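Local coordinates for protein transketolase (Campylobacter jejuni, PDB 3L84) that belongs to the transketolase family, whose chains carry thiamine diphosphate-binding and pyrimidine-binding domains followed by a transketolase-type C-terminal domain, at residues D37-S40 with V41-Y44; P331-G335 with K336-T340. All blocks are in the same frame, centred on the assembly; numbering follows the deposited sequence.

Interaction 1. Residues D37-S40 with V41-Y44; sequences DILS and VLSY
V41 to S43 hydrogen-bond back to D37 to S40 in a local, buried contact along the last turns of helix 30-42, an alpha-helix packed among helices 3-24, 69-79 and 217-228 of the thiamine diphosphate-binding domain. Successive i to i+4 backbone hydrogen bonds are the evidence for the alpha-helix: V41 N to D37 O at 3.2 Å, L42 N to I38 O at 2.9 Å and S43 N to L39 O at 2.9 Å. The N-H angle falls from 165° in the second to 145° in the third, so the last is the most bent. On the apolar side, L39 CD1 reaches L42 CD2 at 4.2 Å; L39 also packs on L71 and F75 of helix 69-79. V41 CG2, lying beside its own backbone N, comes within 3.5 Å of D37 O. With chi1 at 74°, S43 OG sits between its backbone N and carbonyl carbon and turns back to the preceding turn; it is also hydrogen-bonded to a bound glycerol. The Y44 hydroxyl is hydrogen-bonded to Q9 and R289, while its ring edge faces the carbonyl that S43 uses. S40 O thus accepts from S43 OG at 2.7 Å and has Y44 CD2 3.3 Å away, near the ring plane.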
ATOM      1  N   ASP A  37     -25.339  13.287  18.443  1.00  8.95           N
ATOM      2  CA  ASP A  37     -25.331  13.710  19.833  1.00  8.78           C
ATOM      3  C   ASP A  37     -23.910  14.074  20.286  1.00  8.72           C
ATOM      4  O   ASP A  37     -23.697  15.088  20.965  1.00  8.88           O
ATOM      5  CB  ASP A  37     -25.934  12.625  20.735  1.00  9.63           C
ATOM      6  CG  ASP A  37     -27.365  12.283  20.355  1.00 10.88           C
ATOM      7  OD1 ASP A  37     -28.169  13.207  20.082  1.00 10.52           O
ATOM      8  OD2 ASP A  37     -27.682  11.087  20.261  1.00 11.18           O
ATOM      9  N   ILE A  38     -22.932  13.252  19.911  1.00  8.52           N
ATOM     10  CA  ILE A  38     -21.543  13.535  20.199  1.00  8.53           C
ATOM     11  C   ILE A  38     -21.119  14.875  19.615  1.00  8.11           C
ATOM     12  O   ILE A  38     -20.486  15.672  20.291  1.00  8.43           O
ATOM     13  CB  ILE A  38     -20.642  12.392  19.688  1.00  8.65           C
ATOM     14  CG1 ILE A  38     -20.879  11.110  20.510  1.00 10.83           C
ATOM     15  CG2 ILE A  38     -19.147  12.825  19.685  1.00  8.57           C
ATOM     16  CD1 ILE A  38     -20.353   9.812  19.855  1.00 10.67           C
ATOM     17  N   LEU A  39     -21.413  15.114  18.327  1.00  8.68           N
ATOM     18  CA  LEU A  39     -21.002  16.388  17.710  1.00  9.14           C
ATOM     19  C   LEU A  39     -21.674  17.591  18.344  1.00  9.22           C
ATOM     20  O   LEU A  39     -21.053  18.630  18.498  1.00  9.83           O
ATOM     21  CB  LEU A  39     -21.189  16.326  16.188  1.00  9.70           C
ATOM     22  CG  LEU A  39     -20.569  17.516  15.444  1.00  9.84           C
ATOM     23  CD1 LEU A  39     -19.085  17.706  15.687  1.00 11.37           C
ATOM     24  CD2 LEU A  39     -20.844  17.353  13.939  1.00 10.67           C
ATOM     25  N   SER A  40     -22.934  17.449  18.727  1.00  8.83           N
ATOM     26  CA  SER A  40     -23.605  18.535  19.409  0.50  9.02           C
ATOM     27  C   SER A  40     -22.902  18.943  20.684  1.00  8.36           C
ATOM     28  O   SER A  40     -22.689  20.121  20.937  1.00  8.93           O
ATOM     29  CB  SER A  40     -25.032  18.129  19.681  0.50  9.29           C
ATOM     30  OG  SER A  40     -25.682  18.007  18.442  0.50  8.64           O
ATOM     31  N   VAL A  41     -22.513  17.964  21.502  1.00  7.52           N
ATOM     32  CA  VAL A  41     -21.757  18.287  22.700  1.00  8.02           C
ATOM     33  C   VAL A  41     -20.357  18.818  22.389  1.00  7.97           C
ATOM     34  O   VAL A  41     -19.888  19.782  22.960  1.00  8.71           O
ATOM     35  CB  VAL A  41     -21.652  17.075  23.624  1.00  8.23           C
ATOM     36  CG1 VAL A  41     -20.871  17.423  24.862  1.00  8.67           C
ATOM     37  CG2 VAL A  41     -23.056  16.586  24.021  1.00 10.20           C
ATOM     38  N   LEU A  42     -19.689  18.178  21.433  1.00  8.08           N
ATOM     39  CA  LEU A  42     -18.354  18.608  21.035  1.00  8.84           C
ATOM     40  C   LEU A  42     -18.346  20.056  20.568  1.00  8.59           C
ATOM     41  O   LEU A  42     -17.354  20.753  20.774  1.00  9.84           O
ATOM     42  CB  LEU A  42     -17.796  17.673  19.936  1.00  9.03           C
ATOM     43  CG  LEU A  42     -16.366  17.934  19.505  1.00  8.96           C
ATOM     44  CD1 LEU A  42     -15.350  17.850  20.636  1.00  9.89           C
ATOM     45  CD2 LEU A  42     -15.985  16.933  18.414  1.00 10.97           C
ATOM     46  N   SER A  43     -19.423  20.535  19.952  1.00  9.02           N
ATOM     47  CA  SER A  43     -19.483  21.930  19.510  1.00  9.68           C
ATOM     48  C   SER A  43     -19.249  22.944  20.645  1.00 10.33           C
ATOM     49  O   SER A  43     -18.803  24.066  20.385  1.00 11.53           O
ATOM     50  CB  SER A  43     -20.805  22.249  18.801  1.00  9.48           C
ATOM     51  OG  SER A  43     -21.889  22.349  19.709  1.00  9.70           O
ATOM     52  N   TYR A  44     -19.539  22.567  21.888  1.00  9.18           N
ATOM     53  CA  TYR A  44     -19.320  23.440  23.049  1.00  9.51           C
ATOM     54  C   TYR A  44     -17.884  23.437  23.512  1.00 10.03           C
ATOM     55  O   TYR A  44     -17.495  24.299  24.288  1.00 13.68           O
ATOM     56  CB  TYR A  44     -20.231  23.008  24.209  1.00 10.61           C
ATOM     57  CG  TYR A  44     -21.682  23.322  23.974  1.00  9.94           C
ATOM     58  CD1 TYR A  44     -22.244  24.491  24.493  1.00  9.84           C
ATOM     59  CD2 TYR A  44     -22.480  22.496  23.190  1.00  9.71           C
ATOM     60  CE1 TYR A  44     -23.552  24.803  24.260  1.00 10.32           C
ATOM     61  CE2 TYR A  44     -23.811  22.813  22.950  1.00 10.00           C
ATOM     62  CZ  TYR A  44     -24.345  23.969  23.497  1.00  9.48           C
ATOM     63  OH  TYR A  44     -25.659  24.295  23.279  1.00 11.40           O
TER

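Interaction 2. Residues P331-G335 with K336-T340; sequences PDFKG and KDLAT
K336 closes a type II beta turn, F333 to K336, in the surface loop leading to helix 340-354, and its N donates a hydrogen bond to F333 O at 3.0 Å with an N-H angle of 160°. The donor lies above the carbonyl plane, 40° out of it. K334, extended, and G335, at positive phi, are the two central residues of the turn. Along the K336 side chain, CB lies 3.5 Å from F333 O, CG passes K334 O and CD comes within 4.0 Å of D332 O. The chain then bends at chi3 and chi4, bringing NZ to a water at 3.1 Å; that water also donates to D332 O and K334 O, so the lysine tip is tied to the turn through solvent. A second water bridges F333 O and K336 O. Overlapping the start of the turn, D332 OD1 accepts a hydrogen bond from K334 N, an Asx turn, while K334 NZ forms a salt bridge with E507. D337 forms a salt bridge with K503 and accepts a hydrogen bond from A504 N. P331 CB lies over one face of the F333 ring, toward its rim, and the side chain packs on S343 and E346 of helix 340-354. L338 crosses it at about a right angle, its CD2 3.4 Å from F333 CD1.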
ATOM      1  N   PRO A 331      24.335  22.970  -2.667  1.00  7.54           N
ATOM      2  CA  PRO A 331      25.694  22.501  -3.009  1.00  7.80           C
ATOM      3  C   PRO A 331      25.923  22.518  -4.505  1.00  8.40           C
ATOM      4  O   PRO A 331      24.979  22.292  -5.288  1.00  9.57           O
ATOM      5  CB  PRO A 331      25.717  21.040  -2.497  1.00  9.07           C
ATOM      6  CG  PRO A 331      24.486  20.932  -1.593  1.00  9.00           C
ATOM      7  CD  PRO A 331      23.489  21.867  -2.168  1.00  8.61           C
ATOM      8  N   ASP A 332      27.186  22.708  -4.855  1.00  7.47           N
ATOM      9  CA  ASP A 332      27.650  22.711  -6.227  1.00  8.38           C
ATOM     10  C   ASP A 332      28.232  21.335  -6.506  1.00  7.97           C
ATOM     11  O   ASP A 332      29.334  21.014  -6.112  1.00  9.18           O
ATOM     12  CB  ASP A 332      28.680  23.792  -6.453  1.00  8.24           C
ATOM     13  CG  ASP A 332      29.176  23.841  -7.873  1.00 10.58           C
ATOM     14  OD1 ASP A 332      28.720  23.038  -8.716  1.00 11.21           O
ATOM     15  OD2 ASP A 332      30.060  24.687  -8.181  1.00 14.75           O
ATOM     16  N   PHE A 333      27.469  20.527  -7.220  1.00  7.87           N
ATOM     17  CA  PHE A 333      27.862  19.165  -7.542  1.00  8.27           C
ATOM     18  C   PHE A 333      28.423  19.012  -8.941  1.00  9.07           C
ATOM     19  O   PHE A 333      28.629  17.871  -9.412  1.00  9.51           O
ATOM     20  CB  PHE A 333      26.670  18.211  -7.382  1.00  9.00           C
ATOM     21  CG  PHE A 333      26.150  18.114  -5.986  1.00  8.04           C
ATOM     22  CD1 PHE A 333      26.893  17.540  -4.985  1.00  8.45           C
ATOM     23  CD2 PHE A 333      24.852  18.486  -5.710  1.00  8.93           C
ATOM     24  CE1 PHE A 333      26.356  17.399  -3.707  1.00  9.15           C
ATOM     25  CE2 PHE A 333      24.330  18.341  -4.454  1.00  9.04           C
ATOM     26  CZ  PHE A 333      25.077  17.768  -3.471  1.00  8.76           C
ATOM     27  N   LYS A 334      28.637  20.109  -9.630  1.00  9.22           N
ATOM     28  CA  LYS A 334      29.190  20.046 -10.973  1.00  9.89           C
ATOM     29  C   LYS A 334      30.462  19.204 -11.052  1.00 10.70           C
ATOM     30  O   LYS A 334      31.388  19.430 -10.347  1.00 11.16           O
ATOM     31  CB  LYS A 334      29.384  21.438 -11.572  1.00 10.97           C
ATOM     32  CG  LYS A 334      29.748  21.395 -13.004  1.00 15.06           C
ATOM     33  CD  LYS A 334      29.856  22.763 -13.625  1.00 18.86           C
ATOM     34  CE  LYS A 334      30.132  22.673 -15.120  1.00 22.03           C
ATOM     35  NZ  LYS A 334      30.518  24.013 -15.599  1.00 25.27           N
ATOM     36  N   GLY A 335      30.438  18.193 -11.911  1.00 10.24           N
ATOM     37  CA  GLY A 335      31.600  17.366 -12.154  1.00 10.67           C
ATOM     38  C   GLY A 335      31.879  16.298 -11.108  1.00 11.54           C
ATOM     39  O   GLY A 335      32.882  15.576 -11.213  1.00 13.84           O
ATOM     40  N   LYS A 336      31.014  16.185 -10.099  1.00 11.33           N
ATOM     41  CA  LYS A 336      31.257  15.271  -8.989  1.00 12.40           C
ATOM     42  C   LYS A 336      30.431  14.019  -9.198  1.00 11.64           C
ATOM     43  O   LYS A 336      29.196  14.071  -9.240  1.00 12.26           O
ATOM     44  CB  LYS A 336      30.914  15.939  -7.649  1.00 13.82           C
ATOM     45  CG  LYS A 336      31.783  17.107  -7.307  1.00 18.03           C
ATOM     46  CD  LYS A 336      31.556  17.654  -5.862  1.00 22.72           C
ATOM     47  CE  LYS A 336      32.851  18.169  -5.213  1.00 25.46           C
ATOM     48  NZ  LYS A 336      33.353  19.481  -5.770  1.00 27.41           N
ATOM     49  N   ASP A 337      31.093  12.886  -9.357  1.00 10.35           N
ATOM     50  CA  ASP A 337      30.434  11.585  -9.426  1.00 10.27           C
ATOM     51  C   ASP A 337      29.907  11.221  -8.026  1.00 10.66           C
ATOM     52  O   ASP A 337      30.619  11.303  -7.041  1.00 13.63           O
ATOM     53  CB  ASP A 337      31.394  10.501  -9.885  1.00  9.17           C
ATOM     54  CG  ASP A 337      31.888  10.679 -11.313  1.00 12.44           C
ATOM     55  OD1 ASP A 337      31.427  11.555 -12.093  1.00 11.44           O
ATOM     56  OD2 ASP A 337      32.873   9.956 -11.638  1.00 14.39           O
ATOM     57  N   LEU A 338      28.639  10.823  -7.937  1.00  8.63           N
ATOM     58  CA  LEU A 338      28.020  10.517  -6.644  1.00  9.50           C
ATOM     59  C   LEU A 338      26.771   9.671  -6.870  1.00  8.30           C
ATOM     60  O   LEU A 338      26.184   9.661  -7.950  1.00  9.33           O
ATOM     61  CB  LEU A 338      27.627  11.797  -5.890  1.00 10.56           C
ATOM     62  CG  LEU A 338      26.951  12.902  -6.697  1.00 13.36           C
ATOM     63  CD1 LEU A 338      25.469  12.572  -6.923  1.00 14.84           C
ATOM     64  CD2 LEU A 338      27.153  14.272  -6.015  1.00 15.68           C
ATOM     65  N   ALA A 339      26.390   8.932  -5.843  1.00  7.10           N
ATOM     66  CA  ALA A 339      25.070   8.355  -5.818  1.00  6.23           C
ATOM     67  C   ALA A 339      24.068   9.475  -5.530  1.00  6.44           C
ATOM     68  O   ALA A 339      24.312  10.321  -4.655  1.00  6.91           O
ATOM     69  CB  ALA A 339      24.996   7.328  -4.699  1.00  7.71           C
ATOM     70  N   THR A 340      22.906   9.476  -6.192  1.00  5.37           N
ATOM     71  CA  THR A 340      21.976  10.584  -5.958  1.00  6.21           C
ATOM     72  C   THR A 340      21.316  10.476  -4.577  1.00  5.99           C
ATOM     73  O   THR A 340      20.833  11.478  -4.084  1.00  6.63           O
ATOM     74  CB  THR A 340      20.995  10.742  -7.094  1.00  6.25           C
ATOM     75  OG1 THR A 340      20.347   9.503  -7.361  1.00  6.19           O
ATOM     76  CG2 THR A 340      21.703  11.308  -8.349  1.00  7.53           C
TER
HETATM   77  O   HOH W   1      31.652  20.890  -8.009  1.00 21.75           O
HETATM   78  O   HOH W   2      26.893  15.477  -9.732  1.00 15.33           O
HETATM   79  O   HOH W   3      34.031  12.884  -9.433  1.00 19.58           O

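In the fold
Interactions 1 and 2 are both local, yet they lie on opposite sides of the chain's centre, their own centres 57 Å apart and their nearest atoms about 43 Å apart. They share no secondary-structure element: 37-44 takes in the end of helix 30-42, whereas 331-340 runs through a loop into helix 340-354. Burial separates them, six of eight touching residues being buried in interaction 1 against one of seven in interaction 2. The chemistry follows. In the helix, repeated backbone hydrogen bonds combine with apolar flanks and a buried D37-R14 salt bridge; in the loop, a single direct cross-segment hydrogen bond is supplemented by bridging waters and by outside partners, E507 for K334 and K503 and A504 for D337.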